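Local coordinates for ornithine aminotransferase (Plasmodium falciparum, PDB 3LG0), which uses pyridoxal 5'-phosphate to move the delta-amino group of ornithine to 2-oxoglutarate, giving the semialdehyde precursor of proline and glutamate, at residues W126-K131 with N136-I141; E188-N193 with K224-L229. All coordinates share one frame; numbering follows the deposited sequence.

Contact 1. Residues W126-K131 with N136-I141; sequences WGYEVK and NSAKII
Y128 reaches from the end of helix 112-129 to the backbone that leads into strand 139-143. The polar part of the contact is one hydrogen bond. A138 N donates to Y128 OH at 3.1 Å, and the bond is nearly straight, with an N-H...O angle of 166°. The amide of S137 is just as near the hydroxyl, and that of N136 little farther, but neither N-H is aimed well enough to bond. The phenol oxygen therefore sits beside three successive backbone nitrogens and accepts from one. Nearby, S137 OG hydrogen-bonds to the backbone oxygen of P134.

The apolar part is small. A138 CB lies 3.5 Å from Y128 CZ. The methyl approaches the far end of the ring obliquely. The first torsion of Y128 places CG opposite its own carbonyl carbon (chi1 -59°). This carries the ring out from the helix, and its hydroxyl end does most of the touching. The CB of A138 points toward the helix at G127, which presents only backbone there.

At the end of the helix, W126 O accepts from both V130 N (2.9 Å) and K131 N (3.3 Å). The arrangement is a short alpha-to-beta connection in the large domain of a fold-type I aminotransferase. R124, one turn before Y128, bonds through NE to A138 O and so holds the same residue from its carbonyl side. Beyond A138 the chain enters the sheet between strands 194-199 and 174-177, with I141 also packed on helix 182-189.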
loop_
_atom_site.group_PDB
_atom_site.type_symbol
_atom_site.label_atom_id
_atom_site.label_comp_id
_atom_site.label_asym_id
_atom_site.label_seq_id
_atom_site.Cartn_x
_atom_site.Cartn_y
_atom_site.Cartn_z
ATOM N N TRP A 126 -14.590 -10.138 -15.672
ATOM C CA TRP A 126 -14.577 -10.388 -17.101
ATOM C C TRP A 126 -15.173 -11.778 -17.374
ATOM O O TRP A 126 -15.829 -11.994 -18.389
ATOM C CB TRP A 126 -13.159 -10.321 -17.647
ATOM C CG TRP A 126 -13.043 -10.785 -19.069
ATOM C CD1 TRP A 126 -13.092 -10.007 -20.180
ATOM C CD2 TRP A 126 -12.846 -12.135 -19.529
ATOM N NE1 TRP A 126 -12.928 -10.779 -21.307
ATOM C CE2 TRP A 126 -12.781 -12.088 -20.932
ATOM C CE3 TRP A 126 -12.703 -13.369 -18.888
ATOM C CZ2 TRP A 126 -12.591 -13.230 -21.710
ATOM C CZ3 TRP A 126 -12.524 -14.503 -19.658
ATOM C CH2 TRP A 126 -12.474 -14.426 -21.058
ATOM N N GLY A 127 -14.930 -12.716 -16.460
ATOM C CA GLY A 127 -15.490 -14.045 -16.565
ATOM C C GLY A 127 -17.002 -14.011 -16.660
ATOM O O GLY A 127 -17.599 -14.657 -17.526
ATOM N N TYR A 128 -17.627 -13.241 -15.776
ATOM C CA TYR A 128 -19.082 -13.167 -15.709
ATOM C C TYR A 128 -19.671 -12.329 -16.834
ATOM O O TYR A 128 -20.651 -12.731 -17.460
ATOM C CB TYR A 128 -19.539 -12.605 -14.365
ATOM C CG TYR A 128 -19.068 -13.408 -13.178
ATOM C CD1 TYR A 128 -19.287 -14.784 -13.110
ATOM C CD2 TYR A 128 -18.418 -12.793 -12.113
ATOM C CE1 TYR A 128 -18.858 -15.524 -12.019
ATOM C CE2 TYR A 128 -17.990 -13.521 -11.021
ATOM C CZ TYR A 128 -18.210 -14.886 -10.977
ATOM O OH TYR A 128 -17.774 -15.601 -9.883
ATOM N N GLU A 129 -19.073 -11.167 -17.086
ATOM C CA GLU A 129 -19.611 -10.233 -18.067
ATOM C C GLU A 129 -19.392 -10.676 -19.509
ATOM O O GLU A 129 -20.290 -10.581 -20.338
ATOM C CB GLU A 129 -19.003 -8.841 -17.881
ATOM C CG GLU A 129 -19.642 -8.001 -16.791
ATOM C CD GLU A 129 -19.324 -6.523 -16.965
ATOM O OE1 GLU A 129 -19.164 -6.087 -18.135
ATOM O OE2 GLU A 129 -19.232 -5.803 -15.939
ATOM N N VAL A 130 -18.186 -11.134 -19.813
ATOM C CA VAL A 130 -17.836 -11.428 -21.199
ATOM C C VAL A 130 -17.981 -12.900 -21.524
ATOM O O VAL A 130 -18.634 -13.257 -22.494
ATOM C CB VAL A 130 -16.417 -10.949 -21.535
ATOM C CG1 VAL A 130 -15.958 -11.502 -22.882
ATOM C CG2 VAL A 130 -16.364 -9.423 -21.510
ATOM N N LYS A 131 -17.384 -13.754 -20.700
ATOM C CA LYS A 131 -17.420 -15.193 -20.927
ATOM C C LYS A 131 -18.711 -15.822 -20.395
ATOM O O LYS A 131 -18.959 -17.013 -20.570
ATOM C CB LYS A 131 -16.188 -15.852 -20.299
ATOM C CG LYS A 131 -16.027 -17.312 -20.640
ATOM C CD LYS A 131 -14.579 -17.734 -20.555
ATOM C CE LYS A 131 -14.416 -19.187 -20.971
ATOM N NZ LYS A 131 -13.042 -19.698 -20.732
ATOM N N ASN A 136 -20.742 -16.442 -9.096
ATOM C CA ASN A 136 -20.028 -16.897 -7.902
ATOM C C ASN A 136 -19.138 -18.120 -8.104
ATOM O O ASN A 136 -18.644 -18.705 -7.140
ATOM C CB ASN A 136 -21.009 -17.130 -6.752
ATOM C CG ASN A 136 -21.383 -15.839 -6.040
ATOM O OD1 ASN A 136 -20.520 -14.999 -5.759
ATOM N ND2 ASN A 136 -22.670 -15.675 -5.739
ATOM N N SER A 137 -18.910 -18.486 -9.359
ATOM C CA SER A 137 -18.169 -19.703 -9.657
ATOM C C SER A 137 -17.044 -19.516 -10.673
ATOM O O SER A 137 -16.534 -20.493 -11.224
ATOM C CB SER A 137 -19.124 -20.797 -10.133
ATOM O OG SER A 137 -19.619 -20.501 -11.427
ATOM N N ALA A 138 -16.642 -18.273 -10.917
ATOM C CA ALA A 138 -15.503 -18.035 -11.791
ATOM C C ALA A 138 -14.246 -18.566 -11.109
ATOM O O ALA A 138 -13.964 -18.256 -9.947
ATOM C CB ALA A 138 -15.368 -16.562 -12.119
ATOM N N LYS A 139 -13.502 -19.386 -11.831
ATOM C CA LYS A 139 -12.317 -20.010 -11.276
ATOM C C LYS A 139 -11.054 -19.433 -11.895
ATOM O O LYS A 139 -11.012 -19.166 -13.091
ATOM C CB LYS A 139 -12.365 -21.524 -11.498
ATOM C CG LYS A 139 -13.346 -22.243 -10.605
ATOM C CD LYS A 139 -13.452 -23.716 -10.974
ATOM C CE LYS A 139 -14.452 -24.429 -10.071
ATOM N NZ LYS A 139 -15.805 -23.787 -10.083
ATOM N N ILE A 140 -10.036 -19.234 -11.068
ATOM C CA ILE A 140 -8.735 -18.785 -11.545
ATOM C C ILE A 140 -7.697 -19.882 -11.326
ATOM O O ILE A 140 -7.605 -20.484 -10.254
ATOM C CB ILE A 140 -8.252 -17.506 -10.815
ATOM C CG1 ILE A 140 -9.223 -16.349 -11.026
ATOM C CG2 ILE A 140 -6.830 -17.126 -11.275
ATOM C CD1 ILE A 140 -8.981 -15.174 -10.067
ATOM N N ILE A 141 -6.905 -20.133 -12.348
ATOM C CA ILE A 141 -5.837 -21.102 -12.234
ATOM C C ILE A 141 -4.537 -20.401 -11.836
ATOM O O ILE A 141 -4.173 -19.393 -12.430
ATOM C CB ILE A 141 -5.639 -21.829 -13.578
ATOM C CG1 ILE A 141 -6.911 -22.596 -13.951
ATOM C CG2 ILE A 141 -4.422 -22.745 -13.521
ATOM C CD1 ILE A 141 -6.938 -23.062 -15.389
#

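Contact 2. Residues E188-N193 with K224-L229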
loop_
_atom_site.group_PDB
_atom_site.type_symbol
_atom_site.label_atom_id
_atom_site.label_comp_id
_atom_site.label_asym_id
_atom_site.label_seq_id
_atom_site.Cartn_x
_atom_site.Cartn_y
_atom_site.Cartn_z
ATOM N N GLU A 188 -6.932 -28.461 -16.801
ATOM C CA GLU A 188 -7.719 -27.572 -15.941
ATOM C C GLU A 188 -8.485 -26.520 -16.738
ATOM O O GLU A 188 -9.572 -26.106 -16.340
ATOM C CB GLU A 188 -6.827 -26.892 -14.905
ATOM C CG GLU A 188 -6.349 -27.813 -13.804
ATOM C CD GLU A 188 -7.424 -28.093 -12.772
ATOM O OE1 GLU A 188 -8.616 -27.883 -13.085
ATOM O OE2 GLU A 188 -7.085 -28.522 -11.647
ATOM N N LEU A 189 -7.909 -26.087 -17.855
ATOM C CA LEU A 189 -8.593 -25.192 -18.776
ATOM C C LEU A 189 -9.907 -25.779 -19.315
ATOM O O LEU A 189 -10.773 -25.035 -19.783
ATOM C CB LEU A 189 -7.671 -24.819 -19.936
ATOM C CG LEU A 189 -6.545 -23.852 -19.578
ATOM C CD1 LEU A 189 -5.720 -23.469 -20.801
ATOM C CD2 LEU A 189 -7.140 -22.617 -18.932
ATOM N N GLN A 190 -10.054 -27.104 -19.252
ATOM C CA GLN A 190 -11.269 -27.770 -19.734
ATOM C C GLN A 190 -12.481 -27.179 -19.034
ATOM O O GLN A 190 -13.493 -26.881 -19.667
ATOM C CB GLN A 190 -11.244 -29.298 -19.497
ATOM C CG GLN A 190 -9.985 -30.052 -19.940
ATOM C CD GLN A 190 -9.732 -30.011 -21.438
ATOM O OE1 GLN A 190 -10.101 -29.053 -22.117
ATOM N NE2 GLN A 190 -9.074 -31.047 -21.957
ATOM N N ASP A 191 -12.375 -27.020 -17.721
ATOM C CA ASP A 191 -13.451 -26.444 -16.920
ATOM C C ASP A 191 -13.909 -25.124 -17.543
ATOM O O ASP A 191 -13.120 -24.196 -17.719
ATOM C CB ASP A 191 -12.990 -26.248 -15.475
ATOM C CG ASP A 191 -14.138 -26.006 -14.520
ATOM O OD1 ASP A 191 -15.241 -25.655 -14.989
ATOM O OD2 ASP A 191 -13.935 -26.156 -13.292
ATOM N N PRO A 192 -15.191 -25.060 -17.925
ATOM C CA PRO A 192 -15.779 -23.893 -18.593
ATOM C C PRO A 192 -15.851 -22.691 -17.657
ATOM O O PRO A 192 -16.008 -21.563 -18.120
ATOM C CB PRO A 192 -17.197 -24.376 -18.930
ATOM C CG PRO A 192 -17.465 -25.450 -17.904
ATOM C CD PRO A 192 -16.155 -26.170 -17.846
ATOM N N ASN A 193 -15.738 -22.936 -16.356
ATOM C CA ASN A 193 -15.829 -21.874 -15.364
ATOM C C ASN A 193 -14.501 -21.172 -15.074
ATOM O O ASN A 193 -14.402 -20.367 -14.155
ATOM C CB ASN A 193 -16.423 -22.416 -14.072
ATOM C CG ASN A 193 -17.798 -22.993 -14.274
ATOM O OD1 ASN A 193 -18.603 -22.449 -15.027
ATOM N ND2 ASN A 193 -18.080 -24.100 -13.600
ATOM N N LYS A 224 -5.525 -18.774 -25.479
ATOM C CA LYS A 224 -6.266 -18.238 -26.610
ATOM C C LYS A 224 -7.284 -19.271 -27.085
ATOM O O LYS A 224 -8.389 -18.927 -27.488
ATOM C CB LYS A 224 -5.325 -17.846 -27.744
ATOM C CG LYS A 224 -6.031 -17.634 -29.080
ATOM C CD LYS A 224 -5.053 -17.223 -30.174
ATOM C CE LYS A 224 -4.815 -15.725 -30.180
ATOM N NZ LYS A 224 -6.021 -15.011 -30.664
ATOM N N LYS A 225 -6.911 -20.543 -26.997
ATOM C CA LYS A 225 -7.769 -21.625 -27.452
ATOM C C LYS A 225 -9.001 -21.795 -26.577
ATOM O O LYS A 225 -10.116 -21.863 -27.087
ATOM C CB LYS A 225 -6.997 -22.948 -27.529
ATOM C CG LYS A 225 -7.895 -24.162 -27.752
ATOM C CD LYS A 225 -7.114 -25.463 -27.706
ATOM C CE LYS A 225 -8.039 -26.666 -27.802
ATOM N NZ LYS A 225 -7.297 -27.948 -27.626
ATOM N N TYR A 226 -8.809 -21.877 -25.266
ATOM C CA TYR A 226 -9.938 -22.095 -24.367
ATOM C C TYR A 226 -10.641 -20.803 -23.943
ATOM O O TYR A 226 -11.490 -20.815 -23.049
ATOM C CB TYR A 226 -9.514 -22.905 -23.146
ATOM C CG TYR A 226 -9.231 -24.358 -23.459
ATOM C CD1 TYR A 226 -10.196 -25.332 -23.238
ATOM C CD2 TYR A 226 -8.003 -24.755 -23.988
ATOM C CE1 TYR A 226 -9.951 -26.666 -23.526
ATOM C CE2 TYR A 226 -7.746 -26.092 -24.279
ATOM C CZ TYR A 226 -8.727 -27.042 -24.045
ATOM O OH TYR A 226 -8.492 -28.369 -24.325
ATOM N N ASN A 227 -10.308 -19.701 -24.609
ATOM C CA ASN A 227 -10.880 -18.401 -24.264
ATOM C C ASN A 227 -10.676 -18.051 -22.787
ATOM O O ASN A 227 -11.637 -17.905 -22.016
ATOM C CB ASN A 227 -12.370 -18.350 -24.598
ATOM C CG ASN A 227 -12.946 -16.972 -24.415
ATOM O OD1 ASN A 227 -12.292 -15.971 -24.718
ATOM N ND2 ASN A 227 -14.172 -16.905 -23.906
ATOM N N VAL A 228 -9.412 -17.929 -22.401
ATOM C CA VAL A 228 -9.057 -17.692 -21.008
ATOM C C VAL A 228 -8.056 -16.550 -20.935
ATOM O O VAL A 228 -7.141 -16.473 -21.759
ATOM C CB VAL A 228 -8.476 -18.968 -20.345
ATOM C CG1 VAL A 228 -7.641 -18.615 -19.122
ATOM C CG2 VAL A 228 -9.595 -19.926 -19.972
ATOM N N LEU A 229 -8.249 -15.651 -19.972
ATOM C CA LEU A 229 -7.304 -14.560 -19.782
ATOM C C LEU A 229 -5.941 -15.133 -19.402
ATOM O O LEU A 229 -5.832 -15.900 -18.452
ATOM C CB LEU A 229 -7.805 -13.574 -18.720
ATOM C CG LEU A 229 -9.009 -12.718 -19.124
ATOM C CD1 LEU A 229 -9.394 -11.725 -18.024
ATOM C CD2 LEU A 229 -8.733 -11.974 -20.411
#
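L189 and Y226 bring together the C-terminal ends of helices 182-189 and 215-226, the second being the helix of a beta-alpha-beta crossover between parallel strands 194-199 and 229-233 in the large domain. L189, near the C-terminal end of helix 182-189, points toward the other segment. Its CB lies over one face of the Y226 ring in a CH-pi contact, 4.1 Å from the centroid and 20° off the ring normal. The branched end of L189 goes on past the ring. With CG set opposite the carbonyl carbon (chi1 -73°), CD2 comes 3.8 Å from V228 CG2, while CD1 stays near Y226 CD2. Helix 215-226 ends in a Schellman motif, with N227 at positive phi. The V228 side chain points toward L189, just before strand 229-233. The backbone oxygen of L189 also comes close to the ring, 3.5 Å from Y226 CD1.

Q190 starts out pointing away, but its chain bends at chi2 (-64°) and brings the amide back to the phenol. OE1 is modelled too close to the ring, so its bond to Y226 OH is doubtful. That hydroxyl also has E186 of helix 182-189 as a partner.

D191 opens an Asx turn, and the loop leads through P192 toward strand 194-199. N193 N closes the turn by donating to D191 OD1 at 3.1 Å, meeting the oxygen from above the carboxylate plane.

Overall arrangement
From the N terminus, helix 112-129 runs to its end and a short loop leads into strand 139-143. Contact 1 closes that loop. The chain then passes through strand 174-177 and helix 182-189. Contact 2 opens only there, and closes a longer loop through strand 194-199 and helix 215-226. The two loops follow in series and neither nests nor crosses. The centres of contact 1 and contact 2 are about 10 Å apart, on the same side of the chain's centre. They meet directly: K131 NZ probably bonds to N227 O at 2.6 Å, and K139 N to N193 O at 2.7 Å. Together they tie three helix ends to neighbouring parallel strands of one sheet.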